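Local coordinates for protein probable glycosidase crf1 (Neosartorya fumigata, PDB 6IBU) that cuts chitin chains and transfers them to beta-1,6-glucan or to other chitin chains, cross-linking the polysaccharides of the fungal cell wall, at residues T61-F66 with R180-S185; A73-K78 with M214-V219; V99-L104 with H140-D145. All coordinates share one frame; numbering follows the deposited sequence.

Contact 1 of 3, residues T61-F66 with R180-S185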
ATOM      1  N   THR A  61       5.643   2.369   9.923  1.00 22.92           N
ATOM      2  CA  THR A  61       4.819   1.482   9.072  1.00 24.05           C
ATOM      3  C   THR A  61       3.858   0.669   9.930  1.00 23.78           C
ATOM      4  O   THR A  61       4.245   0.280  11.026  1.00 22.62           O
ATOM      5  CB  THR A  61       5.696   0.514   8.272  1.00 25.13           C
ATOM      6  OG1 THR A  61       6.802   1.230   7.737  1.00 26.67           O
ATOM      7  CG2 THR A  61       4.946  -0.122   7.130  1.00 27.00           C
ATOM      8  N   ILE A  62       2.663   0.401   9.414  1.00 23.50           N
ATOM      9  CA  ILE A  62       1.750  -0.620   9.984  1.00 22.66           C
ATOM     10  C   ILE A  62       1.348  -1.565   8.856  1.00 24.33           C
ATOM     11  O   ILE A  62       1.161  -1.095   7.727  1.00 23.66           O
ATOM     12  CB  ILE A  62       0.540   0.024  10.688  1.00 23.98           C
ATOM     13  CG1 ILE A  62      -0.329   0.856   9.746  1.00 22.55           C
ATOM     14  CG2 ILE A  62       0.992   0.844  11.890  1.00 24.96           C
ATOM     15  CD1 ILE A  62      -1.651   1.250  10.377  1.00 23.05           C
ATOM     16  N   ASP A  63       1.314  -2.864   9.153  1.00 24.60           N
ATOM     17  CA  ASP A  63       0.812  -3.942   8.267  1.00 24.43           C
ATOM     18  C   ASP A  63      -0.408  -4.582   8.927  1.00 23.22           C
ATOM     19  O   ASP A  63      -0.383  -4.764  10.160  1.00 21.76           O
ATOM     20  CB  ASP A  63       1.835  -5.061   8.119  1.00 29.00           C
ATOM     21  CG  ASP A  63       3.040  -4.716   7.284  1.00 35.07           C
ATOM     22  OD1 ASP A  63       2.958  -3.729   6.540  1.00 41.68           O
ATOM     23  OD2 ASP A  63       4.037  -5.463   7.373  1.00 40.73           O
ATOM     24  N   THR A  64      -1.415  -4.957   8.145  1.00 20.70           N
ATOM     25  CA  THR A  64      -2.517  -5.825   8.617  1.00 19.14           C
ATOM     26  C   THR A  64      -1.913  -7.185   8.970  1.00 18.46           C
ATOM     27  O   THR A  64      -1.015  -7.647   8.268  1.00 16.89           O
ATOM     28  CB  THR A  64      -3.655  -5.933   7.595  1.00 18.53           C
ATOM     29  OG1 THR A  64      -3.158  -6.372   6.331  1.00 16.67           O
ATOM     30  CG2 THR A  64      -4.395  -4.630   7.421  1.00 18.86           C
ATOM     31  N   ASP A  65      -2.368  -7.773  10.064  1.00 20.91           N
ATOM     32  CA  ASP A  65      -2.006  -9.157  10.466  1.00 23.89           C
ATOM     33  C   ASP A  65      -2.514 -10.122   9.392  1.00 23.34           C
ATOM     34  O   ASP A  65      -1.812 -11.080   9.090  1.00 25.77           O
ATOM     35  CB  ASP A  65      -2.622  -9.535  11.814  1.00 26.45           C
ATOM     36  CG  ASP A  65      -1.992  -8.871  13.018  1.00 29.58           C
ATOM     37  OD1 ASP A  65      -0.865  -8.318  12.893  1.00 32.91           O
ATOM     38  OD2 ASP A  65      -2.646  -8.895  14.075  1.00 33.33           O
ATOM     39  N   PHE A  66      -3.658  -9.812   8.792  1.00 21.94           N
ATOM     40  CA  PHE A  66      -4.381 -10.668   7.827  1.00 21.78           C
ATOM     41  C   PHE A  66      -4.048 -10.265   6.392  1.00 21.11           C
ATOM     42  O   PHE A  66      -3.561  -9.145   6.141  1.00 19.76           O
ATOM     43  CB  PHE A  66      -5.890 -10.537   8.037  1.00 22.11           C
ATOM     44  CG  PHE A  66      -6.358  -9.104   8.060  1.00 22.78           C
ATOM     45  CD1 PHE A  66      -6.657  -8.434   6.887  1.00 23.30           C
ATOM     46  CD2 PHE A  66      -6.472  -8.414   9.258  1.00 24.08           C
ATOM     47  CE1 PHE A  66      -7.109  -7.126   6.909  1.00 24.43           C
ATOM     48  CE2 PHE A  66      -6.907  -7.096   9.279  1.00 24.88           C
ATOM     49  CZ  PHE A  66      -7.237  -6.458   8.107  1.00 25.27           C
ATOM     50  N   ARG A 180      -1.686  -8.137   1.838  1.00 19.33           N
ATOM     51  CA  ARG A 180      -1.927  -7.405   3.090  1.00 20.74           C
ATOM     52  C   ARG A 180      -1.796  -5.914   2.789  1.00 19.58           C
ATOM     53  O   ARG A 180      -1.311  -5.544   1.720  1.00 17.72           O
ATOM     54  CB  ARG A 180      -1.024  -7.958   4.185  1.00 24.37           C
ATOM     55  CG  ARG A 180       0.445  -7.628   4.045  1.00 28.04           C
ATOM     56  CD  ARG A 180       1.004  -7.459   5.430  1.00 34.42           C
ATOM     57  NE  ARG A 180       1.823  -8.601   5.780  1.00 42.06           N
ATOM     58  CZ  ARG A 180       1.870  -9.205   6.965  1.00 43.72           C
ATOM     59  NH1 ARG A 180       1.142  -8.789   7.991  1.00 40.91           N
ATOM     60  NH2 ARG A 180       2.669 -10.245   7.111  1.00 45.43           N
ATOM     61  N   LEU A 181      -2.343  -5.087   3.667  1.00 18.95           N
ATOM     62  CA  LEU A 181      -2.293  -3.622   3.509  1.00 18.98           C
ATOM     63  C   LEU A 181      -1.149  -3.095   4.375  1.00 19.16           C
ATOM     64  O   LEU A 181      -1.099  -3.424   5.556  1.00 17.74           O
ATOM     65  CB  LEU A 181      -3.668  -3.082   3.903  1.00 18.78           C
ATOM     66  CG  LEU A 181      -3.835  -1.570   3.906  1.00 18.94           C
ATOM     67  CD1 LEU A 181      -3.585  -0.970   2.526  1.00 18.38           C
ATOM     68  CD2 LEU A 181      -5.230  -1.231   4.411  1.00 19.50           C
ATOM     69  N   ARG A 182      -0.235  -2.332   3.781  1.00 20.80           N
ATOM     70  CA  ARG A 182       0.885  -1.671   4.497  1.00 22.66           C
ATOM     71  C   ARG A 182       0.646  -0.163   4.407  1.00 21.51           C
ATOM     72  O   ARG A 182       0.347   0.341   3.310  1.00 21.51           O
ATOM     73  CB  ARG A 182       2.237  -2.081   3.905  1.00 27.16           C
ATOM     74  CG  ARG A 182       2.264  -3.538   3.443  1.00 35.58           C
ATOM     75  CD  ARG A 182       3.621  -4.219   3.297  1.00 42.41           C
ATOM     76  NE  ARG A 182       4.547  -3.804   4.345  1.00 49.59           N
ATOM     77  CZ  ARG A 182       5.869  -3.797   4.234  1.00 54.95           C
ATOM     78  NH1 ARG A 182       6.448  -4.196   3.113  1.00 58.25           N
ATOM     79  NH2 ARG A 182       6.606  -3.379   5.248  1.00 56.71           N
ATOM     80  N   LEU A 183       0.703   0.548   5.519  1.00 19.15           N
ATOM     81  CA  LEU A 183       0.634   2.026   5.497  1.00 18.48           C
ATOM     82  C   LEU A 183       1.942   2.542   6.069  1.00 18.64           C
ATOM     83  O   LEU A 183       2.383   2.016   7.097  1.00 18.42           O
ATOM     84  CB  LEU A 183      -0.546   2.493   6.337  1.00 18.55           C
ATOM     85  CG  LEU A 183      -1.904   2.032   5.842  1.00 17.93           C
ATOM     86  CD1 LEU A 183      -2.965   2.299   6.889  1.00 17.66           C
ATOM     87  CD2 LEU A 183      -2.237   2.729   4.533  1.00 18.54           C
ATOM     88  N   GLY A 184       2.496   3.585   5.468  1.00 18.26           N
ATOM     89  CA  GLY A 184       3.730   4.159   6.016  1.00 18.61           C
ATOM     90  C   GLY A 184       4.192   5.400   5.302  1.00 17.92           C
ATOM     91  O   GLY A 184       3.778   5.665   4.167  1.00 18.84           O
ATOM     92  N   SER A 185       5.079   6.112   5.973  1.00 18.04           N
ATOM     93  CA  SER A 185       5.814   7.271   5.428  1.00 17.98           C
ATOM     94  C   SER A 185       7.289   6.971   5.606  1.00 16.87           C
ATOM     95  O   SER A 185       7.619   6.197   6.488  1.00 16.12           O
ATOM     96  CB  SER A 185       5.400   8.546   6.101  1.00 18.66           C
ATOM     97  OG  SER A 185       5.734   8.495   7.488  1.00 21.24           O
TER
HETATM   98  O   HOH W   1       7.505   3.380   5.738  1.00 24.29           O
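D63 and R182 form a salt bridge on one face of an antiparallel strand pair, in the sheet of the GH16 beta-sandwich that carries the active site. The two side chains lie next to each other and point the same way, and R182 NE reaches the syn side of D63 OD1 at 2.7 Å. The oxygen sits near the guanidinium plane, yet carboxylate and guanidinium are turned 75° apart, and NE alone makes the bond to D63. R182 NH1 pairs with E92, leaving this chitin-binding arginine held between two acids; its orientation in the sugar cleft is probably set by them. R180, its chain bent at chi2 and chi3, passes beside D63 and brings NH1 to T64 O, modelled at an implausibly short 2.5 Å, so the bond's length is doubtful.

Backbone bonds run both ways between I62 and L183, and T64 N donates to L181 O at 3.0 Å. After that the pairing changes character: T64 OG1, set between its own backbone N and carbonyl carbon (chi1 55°), accepts from L181 N at 3.1 Å and donates to F66 O. At the other end a water joins T61 OG1 to S185 O, while T61 OG1 also bonds A59 O. On the inner face I62 CG1 rests on L183 CB at 3.8 Å, and T64 CB lies over the centre of the F66 ring.

Contact 2 of 3, residues A73-K78 with M214-V219; sequences AEVVMK and MYVKSV
V76 and K78 carry the backbone bonding to the strand 214-219, which runs antiparallel to 73-78 with the axes at 150°. K78 and Y215 make a regular hydrogen-bonded pair, N to O in both directions at 2.8 Å. Two residues back, at V76, the pattern breaks: V76 N donates to S218 O, but V76 O accepts from K217 N, in a bent bond of 141° at the hydrogen. The extra residue on the second strand is a beta bulge, and K217 takes a helix-like psi of -26° to accommodate it. Between the two halves, M77 CA approaches Y215 O at 3.0 Å in a CA-H...O contact.

Apolar contacts on the buried face are made by V75, M77, V216 and V219. V75 CG1 meets V216 CG1 at 3.7 Å, and the M77 and M214 chains cross so that M77 SD lies 3.6 Å from M214 CE.

The other face is more open and mixes polar with aliphatic groups. K78 lies beside Y215, pointing the same way, with its CE 3.8 Å from Y215 CD1. V76 splits its branches: CG1 touches K217 CG at 3.5 Å and CG2 reaches S218 OG. K217 also makes a cation-pi contact with F139.

This amounts to a beta bulge in a sandwich sheet, with classic-bulge backbone angles at K217, one side facing the L183- and I89-bearing sheet across the GH16 jelly-roll core.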
ATOM      1  N   ALA A  73      -9.646  -2.131  -0.889  1.00 20.84           N
ATOM      2  CA  ALA A  73      -8.923  -1.426   0.188  1.00 19.97           C
ATOM      3  C   ALA A  73      -9.193   0.072   0.019  1.00 19.26           C
ATOM      4  O   ALA A  73      -8.930   0.621  -1.055  1.00 16.54           O
ATOM      5  CB  ALA A  73      -7.460  -1.800   0.154  1.00 19.91           C
ATOM      6  N   GLU A  74      -9.764   0.694   1.040  1.00 20.58           N
ATOM      7  CA  GLU A  74     -10.113   2.130   1.036  1.00 21.51           C
ATOM      8  C   GLU A  74      -9.411   2.785   2.231  1.00 21.06           C
ATOM      9  O   GLU A  74      -9.601   2.331   3.370  1.00 20.28           O
ATOM     10  CB  GLU A  74     -11.631   2.237   1.062  1.00 26.52           C
ATOM     11  CG  GLU A  74     -12.159   3.649   0.911  1.00 29.70           C
ATOM     12  CD  GLU A  74     -13.625   3.671   0.511  1.00 33.93           C
ATOM     13  OE1 GLU A  74     -13.895   3.477  -0.701  1.00 36.65           O
ATOM     14  OE2 GLU A  74     -14.501   3.860   1.413  1.00 38.47           O
ATOM     15  N   VAL A  75      -8.608   3.814   1.985  1.00 18.37           N
ATOM     16  CA  VAL A  75      -7.812   4.464   3.053  1.00 17.81           C
ATOM     17  C   VAL A  75      -8.110   5.956   3.021  1.00 16.79           C
ATOM     18  O   VAL A  75      -8.033   6.551   1.959  1.00 16.85           O
ATOM     19  CB  VAL A  75      -6.316   4.174   2.896  1.00 17.37           C
ATOM     20  CG1 VAL A  75      -5.527   4.799   4.031  1.00 17.62           C
ATOM     21  CG2 VAL A  75      -6.051   2.681   2.810  1.00 17.64           C
ATOM     22  N   VAL A  76      -8.488   6.536   4.151  1.00 16.42           N
ATOM     23  CA  VAL A  76      -8.631   8.020   4.261  1.00 17.32           C
ATOM     24  C   VAL A  76      -7.283   8.553   4.816  1.00 17.59           C
ATOM     25  O   VAL A  76      -6.961   8.093   5.907  1.00 15.52           O
ATOM     26  CB  VAL A  76      -9.870   8.355   5.116  1.00 17.84           C
ATOM     27  CG1 VAL A  76     -10.011   9.842   5.385  1.00 17.71           C
ATOM     28  CG2 VAL A  76     -11.136   7.813   4.468  1.00 17.60           C
ATOM     29  N   MET A  77      -6.464   9.356   4.055  1.00 18.36           N
ATOM     30  CA  MET A  77      -5.048   9.779   4.283  1.00 20.31           C
ATOM     31  C   MET A  77      -4.913  11.240   3.854  1.00 18.46           C
ATOM     32  O   MET A  77      -5.704  11.807   3.018  1.00 18.52           O
ATOM     33  CB  MET A  77      -4.009   8.927   3.523  1.00 23.26           C
ATOM     34  CG  MET A  77      -2.623   9.538   3.499  1.00 25.22           C
ATOM     35  SD  MET A  77      -1.522   8.472   2.709  1.00 41.13           S
ATOM     36  CE  MET A  77      -1.989   8.683   0.995  1.00 36.44           C
ATOM     37  N   LYS A  78      -4.164  11.854   4.712  1.00 18.27           N
ATOM     38  CA  LYS A  78      -3.569  13.154   4.446  1.00 18.24           C
ATOM     39  C   LYS A  78      -2.079  12.907   4.394  1.00 15.75           C
ATOM     40  O   LYS A  78      -1.541  12.394   5.341  1.00 15.20           O
ATOM     41  CB  LYS A  78      -3.988  14.161   5.512  1.00 20.10           C
ATOM     42  CG  LYS A  78      -3.487  15.551   5.159  1.00 22.56           C
ATOM     43  CD  LYS A  78      -4.053  16.635   6.013  1.00 24.51           C
ATOM     44  CE  LYS A  78      -3.394  16.585   7.380  1.00 28.67           C
ATOM     45  NZ  LYS A  78      -3.096  17.932   7.926  1.00 32.56           N
ATOM     46  N   MET A 214       2.335  11.996   7.887  1.00 18.63           N
ATOM     47  CA  MET A 214       1.184  11.456   7.118  1.00 18.58           C
ATOM     48  C   MET A 214       0.132  11.018   8.145  1.00 16.85           C
ATOM     49  O   MET A 214       0.508  10.498   9.198  1.00 15.29           O
ATOM     50  CB  MET A 214       1.665  10.293   6.240  1.00 18.58           C
ATOM     51  CG  MET A 214       0.650   9.179   5.991  1.00 19.47           C
ATOM     52  SD  MET A 214       1.465   7.753   5.168  1.00 20.87           S
ATOM     53  CE  MET A 214       0.133   6.566   5.222  1.00 20.21           C
ATOM     54  N   TYR A 215      -1.135  11.268   7.875  1.00 17.61           N
ATOM     55  CA  TYR A 215      -2.245  10.847   8.771  1.00 20.04           C
ATOM     56  C   TYR A 215      -3.172   9.891   8.035  1.00 17.94           C
ATOM     57  O   TYR A 215      -3.620  10.194   6.927  1.00 17.06           O
ATOM     58  CB  TYR A 215      -3.044  12.053   9.260  1.00 22.06           C
ATOM     59  CG  TYR A 215      -2.237  13.022  10.079  1.00 25.65           C
ATOM     60  CD1 TYR A 215      -1.527  14.042   9.467  1.00 26.22           C
ATOM     61  CD2 TYR A 215      -2.226  12.954  11.472  1.00 28.04           C
ATOM     62  CE1 TYR A 215      -0.802  14.959  10.210  1.00 26.77           C
ATOM     63  CE2 TYR A 215      -1.508  13.869  12.231  1.00 27.89           C
ATOM     64  CZ  TYR A 215      -0.797  14.873  11.591  1.00 28.31           C
ATOM     65  OH  TYR A 215      -0.061  15.775  12.293  1.00 32.81           O
ATOM     66  N   VAL A 216      -3.483   8.780   8.676  1.00 18.26           N
ATOM     67  CA  VAL A 216      -4.529   7.838   8.184  1.00 18.94           C
ATOM     68  C   VAL A 216      -5.667   7.838   9.202  1.00 17.60           C
ATOM     69  O   VAL A 216      -5.455   7.391  10.314  1.00 16.66           O
ATOM     70  CB  VAL A 216      -3.938   6.437   7.944  1.00 18.71           C
ATOM     71  CG1 VAL A 216      -5.049   5.428   7.671  1.00 19.35           C
ATOM     72  CG2 VAL A 216      -2.909   6.465   6.814  1.00 18.91           C
ATOM     73  N   LYS A 217      -6.835   8.349   8.859  1.00 19.93           N
ATOM     74  CA  LYS A 217      -7.900   8.383   9.884  1.00 23.82           C
ATOM     75  C   LYS A 217      -8.758   7.125   9.799  1.00 22.25           C
ATOM     76  O   LYS A 217      -9.242   6.724  10.860  1.00 23.19           O
ATOM     77  CB  LYS A 217      -8.653   9.710  10.003  1.00 28.23           C
ATOM     78  CG  LYS A 217      -9.271  10.335   8.783  1.00 32.31           C
ATOM     79  CD  LYS A 217      -9.525  11.823   9.053  1.00 37.62           C
ATOM     80  CE  LYS A 217     -10.937  12.276   8.709  1.00 42.23           C
ATOM     81  NZ  LYS A 217     -11.343  13.463   9.505  1.00 42.34           N
ATOM     82  N   SER A 218      -8.879   6.460   8.658  1.00 21.39           N
ATOM     83  CA  SER A 218      -9.701   5.227   8.587  1.00 21.02           C
ATOM     84  C   SER A 218      -9.235   4.272   7.490  1.00 20.46           C
ATOM     85  O   SER A 218      -8.589   4.710   6.512  1.00 20.97           O
ATOM     86  CB  SER A 218     -11.179   5.543   8.469  1.00 21.55           C
ATOM     87  OG  SER A 218     -11.525   5.976   7.168  1.00 23.20           O
ATOM     88  N   VAL A 219      -9.558   2.996   7.699  1.00 19.29           N
ATOM     89  CA  VAL A 219      -9.309   1.899   6.730  1.00 19.84           C
ATOM     90  C   VAL A 219     -10.573   1.054   6.594  1.00 20.07           C
ATOM     91  O   VAL A 219     -11.128   0.658   7.611  1.00 18.84           O
ATOM     92  CB  VAL A 219      -8.099   1.066   7.157  1.00 19.10           C
ATOM     93  CG1 VAL A 219      -8.029  -0.256   6.410  1.00 19.55           C
ATOM     94  CG2 VAL A 219      -6.832   1.869   6.964  1.00 19.45           C
TER

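Contact 3 of 3, residues V99-L104 with H140-D145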
ATOM      1  N   VAL A  99       0.063  -3.530  -5.402  1.00 18.50           N
ATOM      2  CA  VAL A  99      -0.704  -2.353  -5.871  1.00 17.61           C
ATOM      3  C   VAL A  99      -0.457  -1.261  -4.837  1.00 16.85           C
ATOM      4  O   VAL A  99      -0.557  -1.558  -3.631  1.00 14.94           O
ATOM      5  CB  VAL A  99      -2.199  -2.685  -5.999  1.00 17.70           C
ATOM      6  CG1 VAL A  99      -2.998  -1.457  -6.368  1.00 18.53           C
ATOM      7  CG2 VAL A  99      -2.428  -3.808  -6.994  1.00 17.85           C
ATOM      8  N   ASP A 100      -0.168  -0.045  -5.273  1.00 16.73           N
ATOM      9  CA  ASP A 100       0.132   1.011  -4.292  1.00 17.45           C
ATOM     10  C   ASP A 100      -0.271   2.394  -4.793  1.00 16.53           C
ATOM     11  O   ASP A 100      -0.512   2.595  -6.018  1.00 14.72           O
ATOM     12  CB  ASP A 100       1.587   0.957  -3.837  1.00 20.36           C
ATOM     13  CG  ASP A 100       2.585   1.372  -4.881  1.00 23.33           C
ATOM     14  OD1 ASP A 100       2.645   2.569  -5.180  1.00 28.77           O
ATOM     15  OD2 ASP A 100       3.352   0.491  -5.361  1.00 29.91           O
ATOM     16  N   TRP A 101      -0.383   3.276  -3.801  1.00 14.78           N
ATOM     17  CA  TRP A 101      -0.434   4.748  -3.923  1.00 14.22           C
ATOM     18  C   TRP A 101       0.869   5.295  -3.347  1.00 14.99           C
ATOM     19  O   TRP A 101       1.319   4.762  -2.334  1.00 13.51           O
ATOM     20  CB  TRP A 101      -1.634   5.300  -3.150  1.00 12.57           C
ATOM     21  CG  TRP A 101      -3.006   4.830  -3.517  1.00 11.39           C
ATOM     22  CD1 TRP A 101      -3.743   3.863  -2.906  1.00 10.88           C
ATOM     23  CD2 TRP A 101      -3.882   5.427  -4.489  1.00 11.23           C
ATOM     24  NE1 TRP A 101      -4.987   3.771  -3.461  1.00 10.82           N
ATOM     25  CE2 TRP A 101      -5.111   4.733  -4.431  1.00 11.30           C
ATOM     26  CE3 TRP A 101      -3.735   6.449  -5.426  1.00 11.23           C
ATOM     27  CZ2 TRP A 101      -6.186   5.052  -5.267  1.00 11.21           C
ATOM     28  CZ3 TRP A 101      -4.791   6.767  -6.248  1.00 11.21           C
ATOM     29  CH2 TRP A 101      -6.003   6.084  -6.158  1.00 11.41           C
ATOM     30  N   GLU A 102       1.486   6.284  -3.987  1.00 17.30           N
ATOM     31  CA  GLU A 102       2.633   7.021  -3.397  1.00 18.64           C
ATOM     32  C   GLU A 102       2.334   8.514  -3.488  1.00 17.57           C
ATOM     33  O   GLU A 102       2.101   8.985  -4.581  1.00 18.56           O
ATOM     34  CB  GLU A 102       3.938   6.713  -4.126  1.00 21.43           C
ATOM     35  CG  GLU A 102       4.251   5.231  -4.250  1.00 25.34           C
ATOM     36  CD  GLU A 102       4.563   4.553  -2.926  1.00 28.43           C
ATOM     37  OE1 GLU A 102       5.233   5.160  -2.081  1.00 29.71           O
ATOM     38  OE2 GLU A 102       4.106   3.424  -2.727  1.00 35.54           O
ATOM     39  N   VAL A 103       2.338   9.237  -2.377  1.00 16.44           N
ATOM     40  CA  VAL A 103       2.357  10.722  -2.416  1.00 16.50           C
ATOM     41  C   VAL A 103       3.783  11.197  -2.104  1.00 16.35           C
ATOM     42  O   VAL A 103       4.455  10.602  -1.266  1.00 14.61           O
ATOM     43  CB  VAL A 103       1.310  11.332  -1.466  1.00 16.56           C
ATOM     44  CG1 VAL A 103       1.365  12.843  -1.491  1.00 15.60           C
ATOM     45  CG2 VAL A 103      -0.093  10.865  -1.808  1.00 16.54           C
ATOM     46  N   LEU A 104       4.232  12.241  -2.792  1.00 17.09           N
ATOM     47  CA  LEU A 104       5.546  12.880  -2.534  1.00 17.24           C
ATOM     48  C   LEU A 104       5.256  14.212  -1.860  1.00 17.32           C
ATOM     49  O   LEU A 104       4.352  14.914  -2.345  1.00 16.72           O
ATOM     50  CB  LEU A 104       6.284  13.043  -3.857  1.00 17.81           C
ATOM     51  CG  LEU A 104       6.458  11.740  -4.636  1.00 19.26           C
ATOM     52  CD1 LEU A 104       7.109  12.029  -5.966  1.00 20.79           C
ATOM     53  CD2 LEU A 104       7.271  10.703  -3.855  1.00 19.97           C
ATOM     54  N   HIS A 140      -8.047  12.652   1.683  1.00 20.16           N
ATOM     55  CA  HIS A 140      -8.727  12.085   0.501  1.00 17.66           C
ATOM     56  C   HIS A 140      -8.998  10.625   0.807  1.00 16.30           C
ATOM     57  O   HIS A 140      -8.319  10.062   1.655  1.00 14.58           O
ATOM     58  CB  HIS A 140      -7.867  12.223  -0.760  1.00 18.26           C
ATOM     59  CG  HIS A 140      -7.745  13.625  -1.238  1.00 18.56           C
ATOM     60  ND1 HIS A 140      -8.785  14.268  -1.864  1.00 18.07           N
ATOM     61  CD2 HIS A 140      -6.724  14.507  -1.163  1.00 18.03           C
ATOM     62  CE1 HIS A 140      -8.402  15.497  -2.160  1.00 18.55           C
ATOM     63  NE2 HIS A 140      -7.149  15.669  -1.733  1.00 18.38           N
ATOM     64  N   THR A 141      -9.937  10.034   0.092  1.00 16.14           N
ATOM     65  CA  THR A 141     -10.230   8.598   0.193  1.00 15.83           C
ATOM     66  C   THR A 141      -9.526   7.915  -0.970  1.00 14.99           C
ATOM     67  O   THR A 141      -9.926   8.127  -2.102  1.00 14.39           O
ATOM     68  CB  THR A 141     -11.731   8.342   0.198  1.00 16.03           C
ATOM     69  OG1 THR A 141     -12.262   9.110   1.267  1.00 16.54           O
ATOM     70  CG2 THR A 141     -12.045   6.883   0.391  1.00 16.99           C
ATOM     71  N   TYR A 142      -8.531   7.096  -0.671  1.00 14.93           N
ATOM     72  CA  TYR A 142      -7.783   6.332  -1.691  1.00 14.47           C
ATOM     73  C   TYR A 142      -8.349   4.912  -1.709  1.00 14.18           C
ATOM     74  O   TYR A 142      -8.271   4.201  -0.706  1.00 12.87           O
ATOM     75  CB  TYR A 142      -6.303   6.390  -1.380  1.00 14.59           C
ATOM     76  CG  TYR A 142      -5.721   7.776  -1.419  1.00 15.97           C
ATOM     77  CD1 TYR A 142      -5.177   8.293  -2.586  1.00 17.02           C
ATOM     78  CD2 TYR A 142      -5.695   8.565  -0.276  1.00 16.26           C
ATOM     79  CE1 TYR A 142      -4.632   9.567  -2.615  1.00 17.85           C
ATOM     80  CE2 TYR A 142      -5.124   9.823  -0.284  1.00 16.33           C
ATOM     81  CZ  TYR A 142      -4.585  10.329  -1.451  1.00 17.67           C
ATOM     82  OH  TYR A 142      -4.041  11.584  -1.458  1.00 16.99           O
ATOM     83  N   THR A 143      -8.923   4.530  -2.836  1.00 13.73           N
ATOM     84  CA  THR A 143      -9.665   3.260  -2.974  1.00 14.66           C
ATOM     85  C   THR A 143      -9.025   2.406  -4.069  1.00 13.90           C
ATOM     86  O   THR A 143      -8.819   2.907  -5.164  1.00 12.79           O
ATOM     87  CB  THR A 143     -11.132   3.533  -3.301  1.00 15.36           C
ATOM     88  OG1 THR A 143     -11.603   4.478  -2.342  1.00 16.57           O
ATOM     89  CG2 THR A 143     -11.963   2.268  -3.301  1.00 15.75           C
ATOM     90  N   ILE A 144      -8.762   1.147  -3.759  1.00 13.95           N
ATOM     91  CA  ILE A 144      -8.291   0.129  -4.735  1.00 14.08           C
ATOM     92  C   ILE A 144      -9.349  -0.957  -4.807  1.00 14.36           C
ATOM     93  O   ILE A 144      -9.558  -1.573  -3.805  1.00 14.53           O
ATOM     94  CB  ILE A 144      -6.932  -0.442  -4.321  1.00 13.90           C
ATOM     95  CG1 ILE A 144      -5.846   0.633  -4.316  1.00 13.99           C
ATOM     96  CG2 ILE A 144      -6.566  -1.616  -5.222  1.00 13.84           C
ATOM     97  CD1 ILE A 144      -4.543   0.195  -3.709  1.00 14.44           C
ATOM     98  N   ASP A 145     -10.014  -1.099  -5.942  1.00 16.41           N
ATOM     99  CA  ASP A 145     -10.951  -2.209  -6.235  1.00 17.95           C
ATOM    100  C   ASP A 145     -10.158  -3.281  -6.973  1.00 16.41           C
ATOM    101  O   ASP A 145      -9.511  -2.980  -7.958  1.00 15.82           O
ATOM    102  CB  ASP A 145     -12.181  -1.728  -6.998  1.00 20.86           C
ATOM    103  CG  ASP A 145     -13.221  -1.124  -6.052  1.00 26.76           C
ATOM    104  OD1 ASP A 145     -13.988  -1.916  -5.390  1.00 29.27           O
ATOM    105  OD2 ASP A 145     -13.240   0.139  -5.933  1.00 32.65           O
TER
HETATM  106  O   HOH W   2      -6.373   2.252  -1.323  1.00 15.42           O
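W101 and Y142 meet edge to face: an edge of the tyrosine ring is directed at the face of the six-membered ring of W101, with centroids 5.1 Å apart and planes at 67°. Y142 CD1 stands above the indole, offset toward its rim. The same face also takes Y142 CB, which lies over the five-membered ring, 3.7 Å from its centroid, in a CH-pi contact. W101 points to the facing strand, CG anti to its carbonyl carbon (chi1 -59°), and its CZ2 edge meets T143 O in the ring plane at 3.4 Å.

The indole nitrogen is buried but satisfied. NE1 donates its N-H to a water at 3.0 Å, and that water donates in turn to Y142 O. I144 slides past W101 in the opposite direction and places CG1 3.4 Å from NE1; its CD1 packs tightly on V99 CG1, at 3.5 Å.

Strand 98-105, which carries the probable proton donor E102, is flanked by 85-93 and 110-116 in one sheet, while 140-146 lies between 71-78 and 150-155 in the other; I89 and W153 also pack against W101 in the core between them.

Contacts 1 and 2 touch, their centres 11 Å apart: L181 CD2 meets V219 CG1 at 3.6 Å, and L183 CD1 lies 3.8 Å from V216 CG1, so the leucines of 180-185 join the two sheets. Contacts 2 and 3 share a sheet through neighbouring strands 71-78 and 140-146, where V75 O and Y142 N are 2.7 Å apart, a probable hydrogen bond. Contacts 1 and 3 reach the other sheet without touching, nearest atoms about 6 Å apart. Contact 1 supplies the chitin-binding R182, about 7 Å between side chains from the likely nucleophile E98, and contact 3 holds the chitin-binding E102, the probable proton donor; in contact 2 the M77 side chain is about 8 Å from E102's.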